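Local atomic coordinates of phage terminase large subunit (Thermus phage P7426, PDB entry 7KS4), a protein that probably acts as the ATP-driven motor that moves viral DNA into empty capsids and as the endonuclease that cuts the genome, this construct holding its N-terminal ATPase domain. Residues 193-196 and 197-201. Numbering follows the deposited sequence.
Sequences EFFL and MGWRG. With SO4 (sulfate ion), chain D.
At the C-terminal end of helix 190-197, Phe195 and Trp199 lie side by side across the last turn as the chain leaves the helix. Their rings are near parallel, 21° apart, but slid so far that they barely overlap: Phe195 CZ sits 3.4 Å from Trp199 CE3, over the rim of the indole. The opposite face of Trp199 takes the backbone N of Gly201, 3.4 Å above the plane and over its centre. CG of both residues lies anti to the backbone N, which sends the two rings out the same way, and Trp199 NE1 bonds to Gly202 O. Along the backbone the bonding changes from one i to i-4 bond to two i to i-3 bonds. Met197 N still makes the helical bond to Glu193 O (3.1 Å), then Gly198 N reaches Phe195 O (3.0 Å) and Trp199 N reaches Leu196 O (3.2 Å). In this P-loop ATPase domain of the ASCE class, the helix packs against the sheet, where Phe195 meets Val39 and Cys41 of strand 37-42, while Ser221 OG of the outermost strand 219-224 bonds to Phe195 O. A Met-aromatic contact forms elsewhere on the turn: Met197, extended beyond CG, runs back so that SD lies 4.6 Å from the centroid of the Phe194 ring, approaching obliquely, with CE near CD1 of the same ring. Past the turn, Arg200 grips a sulfate, probably from the crystallisation liquor, through two neighbouring N-H groups at the guanidinium edge. Arg200 NE bonds almost straight to O3 of the sulfate (174°), and Arg200 NH2 to its O1 at 2.9 Å; Thr215 OG1 also holds the anion, and Arg200 NH1 turns to Phe219 O.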
ATOM      1  N   GLU A 193     -15.103   1.671   8.087  1.00 31.92           N
ATOM      2  CA  GLU A 193     -15.918   0.497   7.795  1.00 33.77           C
ATOM      3  C   GLU A 193     -15.063  -0.647   7.273  1.00 31.83           C
ATOM      4  O   GLU A 193     -15.183  -1.787   7.737  1.00 32.60           O
ATOM      5  CB  GLU A 193     -16.999   0.860   6.785  1.00 35.71           C
ATOM      6  CG  GLU A 193     -17.884   1.965   7.284  1.00 40.04           C
ATOM      7  CD  GLU A 193     -18.823   2.490   6.242  1.00 43.02           C
ATOM      8  OE1 GLU A 193     -18.659   2.163   5.042  1.00 43.87           O
ATOM      9  OE2 GLU A 193     -19.735   3.236   6.644  1.00 45.94           O
ATOM     10  N   PHE A 194     -14.201  -0.361   6.294  1.00 28.65           N
ATOM     11  CA  PHE A 194     -13.353  -1.403   5.723  1.00 28.03           C
ATOM     12  C   PHE A 194     -12.389  -1.946   6.759  1.00 29.24           C
ATOM     13  O   PHE A 194     -12.123  -3.154   6.798  1.00 29.19           O
ATOM     14  CB  PHE A 194     -12.592  -0.861   4.515  1.00 28.52           C
ATOM     15  CG  PHE A 194     -13.333  -1.014   3.220  1.00 31.47           C
ATOM     16  CD1 PHE A 194     -14.690  -0.746   3.150  1.00 32.22           C
ATOM     17  CD2 PHE A 194     -12.675  -1.417   2.071  1.00 33.92           C
ATOM     18  CE1 PHE A 194     -15.380  -0.886   1.963  1.00 35.03           C
ATOM     19  CE2 PHE A 194     -13.361  -1.559   0.876  1.00 34.63           C
ATOM     20  CZ  PHE A 194     -14.715  -1.290   0.821  1.00 35.45           C
ATOM     21  N   PHE A 195     -11.851  -1.068   7.605  1.00 28.94           N
ATOM     22  CA  PHE A 195     -10.990  -1.526   8.689  1.00 27.98           C
ATOM     23  C   PHE A 195     -11.714  -2.549   9.554  1.00 29.66           C
ATOM     24  O   PHE A 195     -11.183  -3.626   9.849  1.00 28.24           O
ATOM     25  CB  PHE A 195     -10.533  -0.342   9.535  1.00 29.03           C
ATOM     26  CG  PHE A 195      -9.721  -0.747  10.724  1.00 30.59           C
ATOM     27  CD1 PHE A 195      -8.354  -0.912  10.617  1.00 30.91           C
ATOM     28  CD2 PHE A 195     -10.328  -1.003  11.938  1.00 32.09           C
ATOM     29  CE1 PHE A 195      -7.604  -1.298  11.712  1.00 32.09           C
ATOM     30  CE2 PHE A 195      -9.584  -1.392  13.030  1.00 33.55           C
ATOM     31  CZ  PHE A 195      -8.219  -1.543  12.912  1.00 33.37           C
ATOM     32  N   LEU A 196     -12.939  -2.230   9.963  1.00 31.36           N
ATOM     33  CA  LEU A 196     -13.662  -3.113  10.870  1.00 33.31           C
ATOM     34  C   LEU A 196     -13.957  -4.462  10.224  1.00 32.92           C
ATOM     35  O   LEU A 196     -14.007  -5.483  10.919  1.00 34.01           O
ATOM     36  CB  LEU A 196     -14.956  -2.434  11.315  1.00 34.35           C
ATOM     37  CG  LEU A 196     -15.416  -2.666  12.749  1.00 36.97           C
ATOM     38  CD1 LEU A 196     -14.377  -2.191  13.747  1.00 38.26           C
ATOM     39  CD2 LEU A 196     -16.751  -1.959  12.993  1.00 38.47           C
ATOM     40  N   MET A 197     -14.155  -4.487   8.905  1.00 30.59           N
ATOM     41  CA  MET A 197     -14.432  -5.747   8.216  1.00 31.32           C
ATOM     42  C   MET A 197     -13.310  -6.754   8.408  1.00 30.85           C
ATOM     43  O   MET A 197     -13.541  -7.965   8.302  1.00 31.29           O
ATOM     44  CB  MET A 197     -14.647  -5.496   6.723  1.00 30.48           C
ATOM     45  CG  MET A 197     -15.959  -4.807   6.409  1.00 32.42           C
ATOM     46  SD  MET A 197     -16.070  -4.293   4.699  1.00 34.42           S
ATOM     47  CE  MET A 197     -17.511  -3.229   4.811  1.00 34.46           C
ATOM     48  N   GLY A 198     -12.093  -6.281   8.662  1.00 31.51           N
ATOM     49  CA  GLY A 198     -10.964  -7.172   8.835  1.00 31.34           C
ATOM     50  C   GLY A 198     -10.359  -7.158  10.223  1.00 31.07           C
ATOM     51  O   GLY A 198      -9.285  -7.734  10.427  1.00 30.80           O
ATOM     52  N   TRP A 199     -11.016  -6.531  11.198  1.00 32.37           N
ATOM     53  CA  TRP A 199     -10.399  -6.334  12.507  1.00 33.22           C
ATOM     54  C   TRP A 199     -10.735  -7.514  13.412  1.00 34.58           C
ATOM     55  O   TRP A 199     -11.891  -7.698  13.805  1.00 34.85           O
ATOM     56  CB  TRP A 199     -10.836  -5.023  13.150  1.00 33.52           C
ATOM     57  CG  TRP A 199     -10.236  -4.888  14.516  1.00 35.64           C
ATOM     58  CD1 TRP A 199     -10.897  -4.900  15.713  1.00 37.21           C
ATOM     59  CD2 TRP A 199      -8.840  -4.773  14.831  1.00 37.10           C
ATOM     60  NE1 TRP A 199     -10.003  -4.781  16.749  1.00 39.06           N
ATOM     61  CE2 TRP A 199      -8.733  -4.703  16.236  1.00 38.57           C
ATOM     62  CE3 TRP A 199      -7.674  -4.710  14.061  1.00 37.04           C
ATOM     63  CZ2 TRP A 199      -7.508  -4.569  16.885  1.00 39.77           C
ATOM     64  CZ3 TRP A 199      -6.452  -4.584  14.710  1.00 38.38           C
ATOM     65  CH2 TRP A 199      -6.381  -4.516  16.108  1.00 39.41           C
ATOM     66  N   ARG A 200      -9.721  -8.306  13.753  1.00 36.03           N
ATOM     67  CA  ARG A 200      -9.890  -9.455  14.637  1.00 39.07           C
ATOM     68  C   ARG A 200      -9.073  -9.318  15.920  1.00 41.02           C
ATOM     69  O   ARG A 200      -8.891 -10.305  16.643  1.00 43.54           O
ATOM     70  CB  ARG A 200      -9.522 -10.741  13.895  1.00 40.84           C
ATOM     71  CG  ARG A 200     -10.357 -10.961  12.658  1.00 40.30           C
ATOM     72  CD  ARG A 200     -10.002 -12.245  11.934  1.00 41.92           C
ATOM     73  NE  ARG A 200     -10.856 -12.419  10.763  1.00 41.40           N
ATOM     74  CZ  ARG A 200     -10.703 -11.753   9.621  1.00 40.42           C
ATOM     75  NH1 ARG A 200      -9.718 -10.873   9.486  1.00 38.92           N
ATOM     76  NH2 ARG A 200     -11.538 -11.967   8.615  1.00 40.21           N
ATOM     77  N   GLY A 201      -8.579  -8.123  16.223  1.00 41.83           N
ATOM     78  CA  GLY A 201      -7.756  -7.913  17.396  1.00 43.21           C
ATOM     79  C   GLY A 201      -8.510  -7.603  18.674  1.00 44.51           C
ATOM     80  O   GLY A 201      -7.885  -7.229  19.672  1.00 45.84           O
TER
HETATM   81  S   SO4 D 303     -13.817 -14.652   9.433  0.89 79.21           S
HETATM   82  O1  SO4 D 303     -14.058 -13.328   8.867  0.89 78.94           O
HETATM   83  O2  SO4 D 303     -12.937 -15.412   8.549  0.89 78.17           O
HETATM   84  O3  SO4 D 303     -13.188 -14.525  10.745  0.89 78.28           O
HETATM   85  O4  SO4 D 303     -15.094 -15.349   9.570  0.89 77.65           O